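Local coordinates for propionate kinase (Francisella tularensis subsp. tularensis, PDB 3KHY), which probably catalyses the reversible, magnesium-dependent transfer of phosphate from ATP to acetate or propionate, as an acetokinase-family enzyme working as a homodimer, at residues A[43-46]-A[47-51]; A[118-121]-A[122-125]; A[156-160]-A[161-165]; A[255-258]-A[259-263]; A[347-351]-A[352-356]. All blocks are in the same frame, centred on the assembly; numbering follows the deposited sequence.

Contact 1 (A[43-46]-A[47-51]); sequences VFKA and EHKIV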
loop_
_atom_site.group_PDB
_atom_site.type_symbol
_atom_site.label_atom_id
_atom_site.label_comp_id
_atom_site.label_asym_id
_atom_site.label_seq_id
_atom_site.Cartn_x
_atom_site.Cartn_y
_atom_site.Cartn_z
ATOM N N VAL A 43 19.387 19.096 -27.811
ATOM C CA VAL A 43 18.904 18.347 -28.968
ATOM C C VAL A 43 17.640 18.997 -29.514
ATOM O O VAL A 43 16.744 19.361 -28.759
ATOM C CB VAL A 43 18.587 16.888 -28.619
ATOM C CG1 VAL A 43 18.225 16.120 -29.886
ATOM C CG2 VAL A 43 19.771 16.236 -27.913
ATOM N N PHE A 44 17.590 19.172 -30.827
ATOM C CA PHE A 44 16.413 19.694 -31.492
ATOM C C PHE A 44 15.949 18.651 -32.490
ATOM O O PHE A 44 16.735 18.183 -33.324
ATOM C CB PHE A 44 16.751 20.960 -32.276
ATOM C CG PHE A 44 17.150 22.135 -31.425
ATOM C CD1 PHE A 44 16.202 23.033 -30.970
ATOM C CD2 PHE A 44 18.485 22.376 -31.134
ATOM C CE1 PHE A 44 16.573 24.125 -30.213
ATOM C CE2 PHE A 44 18.860 23.471 -30.383
ATOM C CZ PHE A 44 17.910 24.342 -29.922
ATOM N N LYS A 45 14.673 18.307 -32.434
ATOM C CA LYS A 45 14.106 17.365 -33.390
ATOM C C LYS A 45 12.937 17.997 -34.126
ATOM O O LYS A 45 11.847 18.139 -33.570
ATOM C CB LYS A 45 13.658 16.086 -32.683
ATOM C CG LYS A 45 14.795 15.298 -32.044
ATOM C CD LYS A 45 14.254 14.147 -31.196
ATOM C CE LYS A 45 15.372 13.206 -30.770
ATOM N NZ LYS A 45 14.888 12.094 -29.905
ATOM N N ALA A 46 13.170 18.389 -35.373
ATOM C CA ALA A 46 12.083 18.843 -36.230
ATOM C C ALA A 46 11.944 17.830 -37.345
ATOM O O ALA A 46 11.569 16.690 -37.096
ATOM C CB ALA A 46 12.371 20.219 -36.788
ATOM N N GLU A 47 12.261 18.242 -38.567
ATOM C CA GLU A 47 12.314 17.308 -39.684
ATOM C C GLU A 47 13.427 16.291 -39.450
ATOM O O GLU A 47 13.249 15.095 -39.697
ATOM C CB GLU A 47 12.532 18.046 -41.003
ATOM C CG GLU A 47 11.269 18.212 -41.832
ATOM C CD GLU A 47 10.700 16.883 -42.303
ATOM O OE1 GLU A 47 11.456 15.886 -42.342
ATOM O OE2 GLU A 47 9.495 16.837 -42.637
ATOM N N HIS A 48 14.572 16.775 -38.972
ATOM C CA HIS A 48 15.672 15.892 -38.600
ATOM C C HIS A 48 16.203 16.243 -37.221
ATOM O O HIS A 48 15.859 17.282 -36.668
ATOM C CB HIS A 48 16.797 15.961 -39.630
ATOM C CG HIS A 48 16.348 15.655 -41.025
ATOM N ND1 HIS A 48 16.126 14.368 -41.468
ATOM C CD2 HIS A 48 16.070 16.468 -42.071
ATOM C CE1 HIS A 48 15.729 14.402 -42.728
ATOM N NE2 HIS A 48 15.689 15.663 -43.118
ATOM N N LYS A 49 17.045 15.372 -36.675
ATOM C CA LYS A 49 17.658 15.605 -35.373
ATOM C C LYS A 49 18.921 16.452 -35.524
ATOM O O LYS A 49 19.750 16.195 -36.386
ATOM C CB LYS A 49 17.987 14.272 -34.701
ATOM C CG LYS A 49 18.723 14.398 -33.367
ATOM C CD LYS A 49 18.980 13.025 -32.745
ATOM C CE LYS A 49 19.724 13.162 -31.411
ATOM N NZ LYS A 49 20.064 11.851 -30.772
ATOM N N ILE A 50 19.045 17.477 -34.690
ATOM C CA ILE A 50 20.238 18.306 -34.641
ATOM C C ILE A 50 20.708 18.388 -33.192
ATOM O O ILE A 50 19.914 18.655 -32.289
ATOM C CB ILE A 50 19.960 19.716 -35.173
ATOM C CG1 ILE A 50 19.631 19.665 -36.661
ATOM C CG2 ILE A 50 21.170 20.616 -34.956
ATOM C CD1 ILE A 50 19.362 21.025 -37.272
ATOM N N VAL A 51 21.993 18.136 -32.961
ATOM C CA VAL A 51 22.536 18.213 -31.605
ATOM C C VAL A 51 23.534 19.350 -31.500
ATOM O O VAL A 51 24.523 19.378 -32.222
ATOM C CB VAL A 51 23.233 16.907 -31.183
ATOM C CG1 VAL A 51 23.750 17.024 -29.749
ATOM C CG2 VAL A 51 22.283 15.727 -31.316
#
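Val43 lays its CG1 methyl across the aliphatic chain of Lys49, 3.6 Å from Lys49 CE, within the beta hairpin 41-45/49-53 at one end of the larger sheet, strand 49-53 being outermost within this chain. The overlap depends on both first torsions: in each residue the touching branch lies opposite the backbone N (Val43 CG1 at -174°, Lys49 CG at 176°), and the fully extended lysine then runs past the valine. Lys45 belongs to the same face. Its chain lies alongside that of Lys49, pointing the same way, with Lys45 CE 4.1 Å from Lys49 CD; the ammonium groups stay apart, Lys45 NZ being 5.3 Å from Lys49 NZ. On the other face, Phe44 and Ile50 form a hydrogen-bonded pair. The buried Phe44 ring is stacked on Phe69 of helix 59-72 and meets Phe16 of strand 14-20, whereas Ile50 is exposed. Backbone bonds from Val43 to Leu31 and from Lys45 to Thr29 join the hairpin to strand 25-33. Two nearly straight bonds of 2.8 Å, Phe44 N to Ile50 O and Ile50 N to Phe44 O, fix the register, and at the turn Ala46 N reaches His48 O at 3.2 Å, from above the carbonyl plane.

Contact 2 (A[118-121]-A[122-125]); sequences NPAH and IEGI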
loop_
_atom_site.group_PDB
_atom_site.type_symbol
_atom_site.label_atom_id
_atom_site.label_comp_id
_atom_site.label_asym_id
_atom_site.label_seq_id
_atom_site.Cartn_x
_atom_site.Cartn_y
_atom_site.Cartn_z
ATOM N N ASN A 118 10.166 21.814 -7.796
ATOM C CA ASN A 118 9.361 23.022 -7.832
ATOM C C ASN A 118 10.213 24.291 -7.936
ATOM O O ASN A 118 9.821 25.245 -8.603
ATOM C CB ASN A 118 8.358 23.079 -6.666
ATOM C CG ASN A 118 7.050 22.339 -6.977
ATOM O OD1 ASN A 118 6.991 21.507 -7.878
ATOM N ND2 ASN A 118 5.996 22.657 -6.235
ATOM N N PRO A 119 11.386 24.307 -7.282
ATOM C CA PRO A 119 12.277 25.461 -7.468
ATOM C C PRO A 119 12.712 25.638 -8.922
ATOM O O PRO A 119 12.692 26.760 -9.423
ATOM C CB PRO A 119 13.485 25.117 -6.591
ATOM C CG PRO A 119 12.934 24.222 -5.535
ATOM C CD PRO A 119 11.862 23.407 -6.215
ATOM N N ALA A 120 13.102 24.549 -9.584
ATOM C CA ALA A 120 13.509 24.616 -10.988
ATOM C C ALA A 120 12.346 25.031 -11.898
ATOM O O ALA A 120 12.541 25.771 -12.860
ATOM C CB ALA A 120 14.102 23.291 -11.442
ATOM N N HIS A 121 11.140 24.552 -11.591
ATOM C CA HIS A 121 9.944 25.006 -12.297
ATOM C C HIS A 121 9.798 26.528 -12.172
ATOM O O HIS A 121 9.539 27.220 -13.150
ATOM C CB HIS A 121 8.681 24.361 -11.718
ATOM C CG HIS A 121 8.592 22.875 -11.899
ATOM N ND1 HIS A 121 9.040 22.224 -13.029
ATOM C CD2 HIS A 121 8.050 21.919 -11.105
ATOM C CE1 HIS A 121 8.802 20.927 -12.910
ATOM N NE2 HIS A 121 8.200 20.718 -11.752
ATOM N N ILE A 122 9.930 27.042 -10.952
ATOM C CA ILE A 122 9.787 28.474 -10.717
ATOM C C ILE A 122 10.857 29.270 -11.466
ATOM O O ILE A 122 10.547 30.235 -12.164
ATOM C CB ILE A 122 9.809 28.792 -9.213
ATOM C CG1 ILE A 122 8.492 28.343 -8.578
ATOM C CG2 ILE A 122 10.047 30.278 -8.974
ATOM C CD1 ILE A 122 8.506 28.358 -7.065
ATOM N N GLU A 123 12.108 28.845 -11.346
ATOM C CA GLU A 123 13.206 29.513 -12.048
ATOM C C GLU A 123 12.993 29.552 -13.552
ATOM O O GLU A 123 13.261 30.567 -14.194
ATOM C CB GLU A 123 14.543 28.847 -11.726
ATOM C CG GLU A 123 15.074 29.218 -10.352
ATOM C CD GLU A 123 15.838 28.086 -9.701
ATOM O OE1 GLU A 123 16.211 27.132 -10.421
ATOM O OE2 GLU A 123 16.059 28.151 -8.470
ATOM N N GLY A 124 12.519 28.442 -14.109
ATOM C CA GLY A 124 12.237 28.361 -15.528
ATOM C C GLY A 124 11.202 29.392 -15.929
ATOM O O GLY A 124 11.317 30.047 -16.964
ATOM N N ILE A 125 10.182 29.534 -15.093
ATOM C CA ILE A 125 9.136 30.519 -15.319
ATOM C C ILE A 125 9.724 31.929 -15.342
ATOM O O ILE A 125 9.359 32.749 -16.187
ATOM C CB ILE A 125 8.030 30.399 -14.238
ATOM C CG1 ILE A 125 7.249 29.094 -14.437
ATOM C CG2 ILE A 125 7.094 31.596 -14.274
ATOM C CD1 ILE A 125 6.241 28.808 -13.350
#
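Ile122 folds its CG1 branch back over the preceding turn of alpha-helix 118-131, with CG1 3.4 Å from Asn118 O. The first torsion explains the placement: at -73° it sets CG1 opposite the carbonyl carbon and beside the backbone N, the same N that donates to Asn118 O at 3.0 Å. Ile125 repeats the pattern farther along, its CG1 3.2 Å from His121 O. Glu123 instead bends at its second torsion (147°), and its carboxylate curls back over the Pro119 carbonyl, Glu123 CD 3.4 Å from Pro119 O. Gly124 N and Ile125 N continue the i+4 to i ladder, donating to Ala120 O and His121 O. The buried His121 ring receives Asn118 OD1 at its edge, in the ring plane, while Asn118 ND2 is held by the carbonyl of His88. The His121 side chain packs on Val86 and Val87 and lies about 4 Å from that of Asn8, predicted to bind magnesium, and about 5 Å from that of Arg85, predicted to bind substrate. Among the backbone bonds, Glu123 N to Pro119 O is nearly straight, 2.9 Å long at 170°.

Contact 3 (A[156-160]-A[161-165]); sequences YAIPY and ELTHK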
loop_
_atom_site.group_PDB
_atom_site.type_symbol
_atom_site.label_atom_id
_atom_site.label_comp_id
_atom_site.label_asym_id
_atom_site.label_seq_id
_atom_site.Cartn_x
_atom_site.Cartn_y
_atom_site.Cartn_z
ATOM N N TYR A 156 -4.350 9.564 4.753
ATOM C CA TYR A 156 -3.804 8.402 5.450
ATOM C C TYR A 156 -4.379 8.324 6.869
ATOM O O TYR A 156 -4.962 9.289 7.357
ATOM C CB TYR A 156 -2.283 8.493 5.507
ATOM C CG TYR A 156 -1.630 8.484 4.136
ATOM C CD1 TYR A 156 -1.827 7.423 3.258
ATOM C CD2 TYR A 156 -0.809 9.534 3.728
ATOM C CE1 TYR A 156 -1.219 7.408 2.006
ATOM C CE2 TYR A 156 -0.196 9.523 2.493
ATOM C CZ TYR A 156 -0.408 8.468 1.632
ATOM O OH TYR A 156 0.198 8.469 0.390
ATOM N N ALA A 157 -4.216 7.175 7.524
ATOM C CA ALA A 157 -4.674 7.002 8.899
ATOM C C ALA A 157 -3.562 7.377 9.872
ATOM O O ALA A 157 -2.917 6.513 10.486
ATOM C CB ALA A 157 -5.132 5.572 9.129
ATOM N N ILE A 158 -3.342 8.679 9.987
ATOM C CA ILE A 158 -2.266 9.254 10.790
ATOM C C ILE A 158 -2.836 10.417 11.607
ATOM O O ILE A 158 -4.010 10.775 11.435
ATOM C CB ILE A 158 -1.124 9.786 9.894
ATOM C CG1 ILE A 158 -1.628 10.892 8.964
ATOM C CG2 ILE A 158 -0.456 8.651 9.125
ATOM C CD1 ILE A 158 -0.573 11.372 7.934
ATOM N N PRO A 159 -2.021 11.005 12.504
ATOM C CA PRO A 159 -2.522 12.116 13.327
ATOM C C PRO A 159 -3.115 13.249 12.493
ATOM O O PRO A 159 -2.551 13.642 11.475
ATOM C CB PRO A 159 -1.268 12.604 14.063
ATOM C CG PRO A 159 -0.428 11.363 14.203
ATOM C CD PRO A 159 -0.680 10.558 12.929
ATOM N N TYR A 160 -4.260 13.753 12.933
ATOM C CA TYR A 160 -4.915 14.909 12.319
ATOM C C TYR A 160 -3.936 16.026 11.931
ATOM O O TYR A 160 -4.004 16.573 10.831
ATOM C CB TYR A 160 -5.969 15.468 13.292
ATOM C CG TYR A 160 -6.744 16.640 12.743
ATOM C CD1 TYR A 160 -6.240 17.934 12.824
ATOM C CD2 TYR A 160 -7.982 16.451 12.138
ATOM C CE1 TYR A 160 -6.951 19.004 12.311
ATOM C CE2 TYR A 160 -8.700 17.514 11.630
ATOM C CZ TYR A 160 -8.180 18.787 11.716
ATOM O OH TYR A 160 -8.901 19.837 11.205
ATOM N N GLU A 161 -3.030 16.372 12.838
ATOM C CA GLU A 161 -2.109 17.482 12.597
ATOM C C GLU A 161 -1.153 17.246 11.432
ATOM O O GLU A 161 -0.803 18.181 10.721
ATOM C CB GLU A 161 -1.302 17.793 13.853
ATOM C CG GLU A 161 -0.346 18.950 13.677
ATOM C CD GLU A 161 0.125 19.511 15.004
ATOM O OE1 GLU A 161 -0.461 20.516 15.463
ATOM O OE2 GLU A 161 1.073 18.940 15.587
ATOM N N LEU A 162 -0.714 16.005 11.253
ATOM C CA LEU A 162 0.162 15.686 10.132
ATOM C C LEU A 162 -0.584 15.802 8.802
ATOM O O LEU A 162 -0.050 16.304 7.813
ATOM C CB LEU A 162 0.765 14.295 10.306
ATOM C CG LEU A 162 1.782 14.220 11.450
ATOM C CD1 LEU A 162 2.295 12.807 11.590
ATOM C CD2 LEU A 162 2.936 15.169 11.163
ATOM N N THR A 163 -1.826 15.341 8.797
ATOM C CA THR A 163 -2.688 15.441 7.627
ATOM C C THR A 163 -2.929 16.893 7.228
ATOM O O THR A 163 -2.770 17.258 6.063
ATOM C CB THR A 163 -4.037 14.760 7.899
ATOM O OG1 THR A 163 -3.808 13.374 8.161
ATOM C CG2 THR A 163 -4.992 14.910 6.705
ATOM N N HIS A 164 -3.297 17.719 8.205
ATOM C CA HIS A 164 -3.804 19.061 7.917
ATOM C C HIS A 164 -2.780 20.193 8.049
ATOM O O HIS A 164 -2.601 20.972 7.120
ATOM C CB HIS A 164 -5.071 19.327 8.735
ATOM C CG HIS A 164 -6.169 18.351 8.440
ATOM N ND1 HIS A 164 -6.931 18.417 7.292
ATOM C CD2 HIS A 164 -6.597 17.259 9.114
ATOM C CE1 HIS A 164 -7.803 17.425 7.288
ATOM N NE2 HIS A 164 -7.617 16.703 8.380
ATOM N N LYS A 165 -2.089 20.280 9.177
ATOM C CA LYS A 165 -1.066 21.314 9.303
ATOM C C LYS A 165 0.065 21.068 8.308
ATOM O O LYS A 165 0.572 21.996 7.691
ATOM C CB LYS A 165 -0.511 21.367 10.727
ATOM C CG LYS A 165 0.493 22.489 10.963
ATOM C CD LYS A 165 0.872 22.544 12.433
ATOM C CE LYS A 165 1.940 23.591 12.693
ATOM N NZ LYS A 165 2.281 23.664 14.146
HETATM O O HOH W 1 -3.396 12.000 5.670
HETATM O O HOH W 2 -5.528 12.402 9.880
#
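Tyr160 presents one ring face to the imidazole of His164, whose CD2 lies over the centre of that face, 3.3 Å from Tyr160 CE2. The planes are inclined at 37°, an oblique aromatic pair. With Tyr160 CG opposite its backbone N (chi1 -178°), the ring swings forward along the short helix 160-164 to meet the residue one turn on; the Thr163 CG2 methyl covers the other face of the imidazole.

Polar atoms are satisfied from several directions. Pro159, at the N-cap position, offers a carbonyl that accepts from Thr163 N at 3.3 Å and, weakly, from Leu162 N. Tyr160 O takes His164 N at 3.0 Å. The hydroxyl of Thr163 is a hub for two waters: one lies 2.9 Å from Thr163 OG1 and accepts from Tyr156 N, while the other lies 2.6 Å from Thr163 OG1 and donates to Ile158 O, at 2.7 Å. This tethers the incoming loop to the helix through solvent. Beside the waters the contact is greasy, with Ile158 CD1 4.0 Å from Leu162 CB and Pro159 CD alongside Leu162 CD1.

The turn follows helix 151-154, and Leu162 shares a backbone hydrogen bond with Ile168. Ala157 and Tyr160 make backbone hydrogen bonds to the second subunit, whose Asp238, Ile237 and Ser264 pack on Tyr156, Ile158 and Pro159, so helix 160-164 and the loop leading into it belong to the dimer interface.

Contact 4 (A[255-258]-A[259-263]); sequences EITN and MLNKQ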
loop_
_atom_site.group_PDB
_atom_site.type_symbol
_atom_site.label_atom_id
_atom_site.label_comp_id
_atom_site.label_asym_id
_atom_site.label_seq_id
_atom_site.Cartn_x
_atom_site.Cartn_y
_atom_site.Cartn_z
ATOM N N GLU A 255 19.592 7.945 2.853
ATOM C CA GLU A 255 20.144 6.799 2.141
ATOM C C GLU A 255 19.062 5.756 1.867
ATOM O O GLU A 255 19.018 5.165 0.800
ATOM C CB GLU A 255 21.299 6.177 2.929
ATOM C CG GLU A 255 22.559 7.039 2.935
ATOM C CD GLU A 255 23.565 6.618 3.994
ATOM O OE1 GLU A 255 23.157 6.036 5.025
ATOM O OE2 GLU A 255 24.767 6.881 3.795
ATOM N N ILE A 256 18.194 5.523 2.839
ATOM C CA ILE A 256 17.119 4.555 2.645
ATOM C C ILE A 256 16.172 5.042 1.550
ATOM O O ILE A 256 15.773 4.278 0.696
ATOM C CB ILE A 256 16.326 4.296 3.939
ATOM C CG1 ILE A 256 17.258 3.745 5.020
ATOM C CG2 ILE A 256 15.187 3.293 3.670
ATOM C CD1 ILE A 256 16.654 3.751 6.404
ATOM N N THR A 257 15.831 6.323 1.576
ATOM C CA THR A 257 14.898 6.875 0.604
ATOM C C THR A 257 15.513 6.862 -0.793
ATOM O O THR A 257 14.830 6.574 -1.786
ATOM C CB THR A 257 14.483 8.317 0.971
ATOM O OG1 THR A 257 13.858 8.330 2.262
ATOM C CG2 THR A 257 13.503 8.881 -0.064
ATOM N N ASN A 258 16.804 7.173 -0.873
ATOM C CA ASN A 258 17.506 7.112 -2.152
ATOM C C ASN A 258 17.488 5.697 -2.713
ATOM O O ASN A 258 17.297 5.496 -3.909
ATOM C CB ASN A 258 18.949 7.590 -2.016
ATOM C CG ASN A 258 19.722 7.443 -3.308
ATOM O OD1 ASN A 258 20.538 6.529 -3.459
ATOM N ND2 ASN A 258 19.445 8.325 -4.266
HETATM N N MSE A 259 17.689 4.719 -1.837
HETATM C CA MSE A 259 17.647 3.313 -2.238
HETATM C C MSE A 259 16.288 2.946 -2.836
HETATM O O MSE A 259 16.213 2.254 -3.863
HETATM C CB MSE A 259 17.960 2.404 -1.044
HETATM C CG MSE A 259 17.884 0.918 -1.354
HETATM SE SE MSE A 259 16.092 0.184 -1.055
HETATM C CE MSE A 259 16.019 0.450 0.890
ATOM N N LEU A 260 15.215 3.407 -2.199
ATOM C CA LEU A 260 13.868 3.078 -2.671
ATOM C C LEU A 260 13.527 3.776 -3.981
ATOM O O LEU A 260 12.717 3.282 -4.756
ATOM C CB LEU A 260 12.825 3.440 -1.616
ATOM C CG LEU A 260 12.802 2.616 -0.327
ATOM C CD1 LEU A 260 11.898 3.284 0.693
ATOM C CD2 LEU A 260 12.307 1.181 -0.612
ATOM N N ASN A 261 14.147 4.930 -4.212
ATOM C CA ASN A 261 13.879 5.745 -5.399
ATOM C C ASN A 261 14.768 5.428 -6.602
ATOM O O ASN A 261 14.357 5.605 -7.749
ATOM C CB ASN A 261 14.044 7.226 -5.051
ATOM C CG ASN A 261 12.728 7.914 -4.809
ATOM O OD1 ASN A 261 11.933 8.090 -5.733
ATOM N ND2 ASN A 261 12.485 8.311 -3.565
ATOM N N LYS A 262 15.985 4.969 -6.331
ATOM C CA LYS A 262 17.023 4.882 -7.359
ATOM C C LYS A 262 17.666 3.502 -7.512
ATOM O O LYS A 262 18.342 3.244 -8.509
ATOM C CB LYS A 262 18.134 5.916 -7.092
ATOM C CG LYS A 262 17.675 7.368 -7.173
ATOM C CD LYS A 262 17.310 7.737 -8.598
ATOM C CE LYS A 262 16.775 9.160 -8.691
ATOM N NZ LYS A 262 16.254 9.447 -10.062
ATOM N N GLN A 263 17.483 2.619 -6.535
ATOM C CA GLN A 263 18.111 1.295 -6.631
ATOM C C GLN A 263 17.104 0.135 -6.528
ATOM O O GLN A 263 17.483 -1.029 -6.395
ATOM C CB GLN A 263 19.202 1.144 -5.563
ATOM C CG GLN A 263 20.332 2.192 -5.638
ATOM C CD GLN A 263 21.150 2.121 -6.934
ATOM O OE1 GLN A 263 21.346 1.047 -7.512
ATOM N NE2 GLN A 263 21.635 3.273 -7.385
HETATM O O HOH W 3 21.892 5.650 -6.137
#
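Asn258 and Lys262 are brought together by contrasting first torsions: Asn258 CG stands opposite its backbone N (chi1 176°), while Lys262 CG lies opposite the carbonyl carbon and beside its own N (chi1 -64°), a bend at chi2 turning the rest of the lysine. The chains cross at about a right angle, Asn258 ND2 3.5 Å from Lys262 CG. The other amide atom, Asn258 OD1, accepts a hydrogen bond from a water at 3.1 Å, and that water in turn accepts from Gln263 NE2 at 2.7 Å, bridging the last turn to the first residue beyond the helix. Thr257 and Asn261 run side by side, with Thr257 CG2 3.7 Å from Asn261 ND2. The carbonyl of Thr257 is gripped twice, by Asn261 N at 3.0 Å and weakly by Asn261 ND2. On the buried side the doubly bent selenomethionine Met259 brings its CE methyl 4.1 Å from Ile256 CG2, and both residues rest on Trp251. Leu260 packs on Phe242 of helix 241-249 and on Pro239 of the second subunit, while Met259 meets Leu162 of that subunit. Asn261 touches Arg233, a predicted transition-state stabiliser. The whole is the C-terminal end of an amphipathic alpha-helix, one side at the dimer interface and its last turn beside the probable catalytic site.

Contact 5 (A[347-351]-A[352-356]); sequences HQKNS and NSETF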
loop_
_atom_site.group_PDB
_atom_site.type_symbol
_atom_site.label_atom_id
_atom_site.label_comp_id
_atom_site.label_asym_id
_atom_site.label_seq_id
_atom_site.Cartn_x
_atom_site.Cartn_y
_atom_site.Cartn_z
ATOM N N HIS A 347 -4.727 -12.230 -28.812
ATOM C CA HIS A 347 -3.292 -12.163 -29.059
ATOM C C HIS A 347 -2.887 -11.368 -30.299
ATOM O O HIS A 347 -1.933 -10.600 -30.251
ATOM C CB HIS A 347 -2.667 -13.560 -29.029
ATOM C CG HIS A 347 -2.708 -14.185 -27.668
ATOM N ND1 HIS A 347 -1.999 -13.679 -26.600
ATOM C CD2 HIS A 347 -3.400 -15.248 -27.190
ATOM C CE1 HIS A 347 -2.239 -14.413 -25.526
ATOM N NE2 HIS A 347 -3.085 -15.372 -25.856
ATOM N N GLN A 348 -3.613 -11.534 -31.400
ATOM C CA GLN A 348 -3.252 -10.836 -32.630
ATOM C C GLN A 348 -3.508 -9.321 -32.490
ATOM O O GLN A 348 -2.694 -8.503 -32.911
ATOM C CB GLN A 348 -3.967 -11.468 -33.842
ATOM C CG GLN A 348 -3.733 -10.775 -35.185
ATOM C CD GLN A 348 -2.308 -10.938 -35.720
ATOM O OE1 GLN A 348 -1.563 -11.823 -35.289
ATOM N NE2 GLN A 348 -1.932 -10.081 -36.674
ATOM N N LYS A 349 -4.620 -8.940 -31.876
ATOM C CA LYS A 349 -4.865 -7.521 -31.607
ATOM C C LYS A 349 -3.809 -6.960 -30.664
ATOM O O LYS A 349 -3.289 -5.870 -30.878
ATOM C CB LYS A 349 -6.282 -7.301 -31.052
ATOM C CG LYS A 349 -7.359 -7.632 -32.087
ATOM C CD LYS A 349 -8.755 -7.862 -31.498
ATOM C CE LYS A 349 -9.766 -8.173 -32.631
ATOM N NZ LYS A 349 -11.115 -8.670 -32.170
ATOM N N ASN A 350 -3.476 -7.715 -29.622
ATOM C CA ASN A 350 -2.419 -7.295 -28.709
ATOM C C ASN A 350 -1.093 -7.104 -29.456
ATOM O O ASN A 350 -0.363 -6.144 -29.210
ATOM C CB ASN A 350 -2.258 -8.310 -27.566
ATOM C CG ASN A 350 -1.301 -7.838 -26.497
ATOM O OD1 ASN A 350 -1.262 -6.648 -26.166
ATOM N ND2 ASN A 350 -0.529 -8.772 -25.932
ATOM N N SER A 351 -0.797 -8.001 -30.390
ATOM C CA SER A 351 0.493 -7.970 -31.075
ATOM C C SER A 351 0.697 -6.669 -31.834
ATOM O O SER A 351 1.826 -6.213 -32.000
ATOM C CB SER A 351 0.653 -9.169 -32.025
ATOM O OG SER A 351 -0.161 -9.008 -33.175
ATOM N N ASN A 352 -0.390 -6.063 -32.298
ATOM C CA ASN A 352 -0.284 -4.764 -32.947
ATOM C C ASN A 352 -0.708 -3.574 -32.086
ATOM O O ASN A 352 -0.945 -2.484 -32.610
ATOM C CB ASN A 352 -1.046 -4.759 -34.275
ATOM C CG ASN A 352 -0.297 -5.506 -35.360
ATOM O OD1 ASN A 352 0.903 -5.313 -35.535
ATOM N ND2 ASN A 352 -0.993 -6.383 -36.070
ATOM N N SER A 353 -0.815 -3.782 -30.775
ATOM C CA SER A 353 -1.202 -2.689 -29.872
ATOM C C SER A 353 -2.404 -1.913 -30.416
ATOM O O SER A 353 -2.384 -0.683 -30.481
ATOM C CB SER A 353 -0.019 -1.734 -29.644
ATOM O OG SER A 353 1.096 -2.412 -29.072
ATOM N N GLU A 354 -3.452 -2.632 -30.811
ATOM C CA GLU A 354 -4.645 -1.983 -31.355
ATOM C C GLU A 354 -5.461 -1.238 -30.293
ATOM O O GLU A 354 -5.236 -1.382 -29.088
ATOM C CB GLU A 354 -5.538 -3.000 -32.087
ATOM C CG GLU A 354 -4.835 -3.684 -33.246
ATOM C CD GLU A 354 -5.789 -4.427 -34.161
ATOM O OE1 GLU A 354 -7.016 -4.367 -33.934
ATOM O OE2 GLU A 354 -5.310 -5.076 -35.112
ATOM N N THR A 355 -6.409 -0.431 -30.750
ATOM C CA THR A 355 -7.217 0.358 -29.824
ATOM C C THR A 355 -7.906 -0.547 -28.824
ATOM O O THR A 355 -7.879 -0.275 -27.627
ATOM C CB THR A 355 -8.230 1.218 -30.580
ATOM O OG1 THR A 355 -7.504 2.109 -31.424
ATOM C CG2 THR A 355 -9.104 2.036 -29.605
ATOM N N PHE A 356 -8.510 -1.630 -29.312
ATOM C CA PHE A 356 -9.046 -2.656 -28.417
ATOM C C PHE A 356 -8.224 -3.942 -28.537
ATOM O O PHE A 356 -7.954 -4.403 -29.649
ATOM C CB PHE A 356 -10.505 -2.951 -28.753
ATOM C CG PHE A 356 -11.453 -1.848 -28.363
ATOM C CD1 PHE A 356 -11.740 -0.817 -29.242
ATOM C CD2 PHE A 356 -12.054 -1.845 -27.115
ATOM C CE1 PHE A 356 -12.616 0.206 -28.884
ATOM C CE2 PHE A 356 -12.945 -0.822 -26.751
ATOM C CZ PHE A 356 -13.220 0.197 -27.631
HETATM O O HOH W 4 -3.578 -6.860 -35.222
#
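Glu354 crosses obliquely over the root of Lys349, with Glu354 CG 3.6 Å from Lys349 O and Glu354 OE1 3.8 Å from Lys349 CG. The tight part of the contact is the backbone beside them, a Schellman motif that ends helix 347-351. Ser353, with positive phi (46°), is its C-prime residue: Glu354 N bonds almost straight to Lys349 O at 3.2 Å, and Ser353 N reaches Asn350 O at 2.9 Å from well above the carbonyl plane. Ser351 OG, held between its backbone N and carbonyl carbon at a chi1 of 73°, turns back to donate to Gln348 O at 2.6 Å. The solvent side is looser. There the Gln348 and Asn352 side chains lie side by side, pointing the same way, but their amide planes are turned 85° apart, and a water knits this edge, donating to Gln348 O and to Glu354 OE2 (2.5 Å) and accepting from Asn352 ND2 (2.8 Å). Inward, Asn350 and Ser353 are both held by Arg331 of helix 328-337, Asn350 also by Ala328 O and Ser353 by Glu325 O. Beyond the turn, Thr355 bonds through its backbone to Val367 and Phe356 packs on Met366 of strand 365-367 and Ile188 of helix 175-188.

Contacts 1, 2, 4 and 5 are local turns and helix segments that probably border the active site without touching one another, whereas contact 3 sits at the dimer interface. Contacts 2 and 4 lie nearest the predicted metal-binding and transition-state-stabilising residues: His121 is about 4 Å from Asn8 and Asn261 about 4 Å from Arg233, side chain to side chain, although the contact centres are 24 Å apart. Contacts 1 and 5, centres 31 Å apart, approach residues predicted to bind ATP: between side chains, Val43 is about 10 Å from Lys15 and Ser353 about 6 Å from Asn326. Contacts 3 and 4, centres 25 Å apart, both meet the second subunit, and contact 4 also lies beside Arg233.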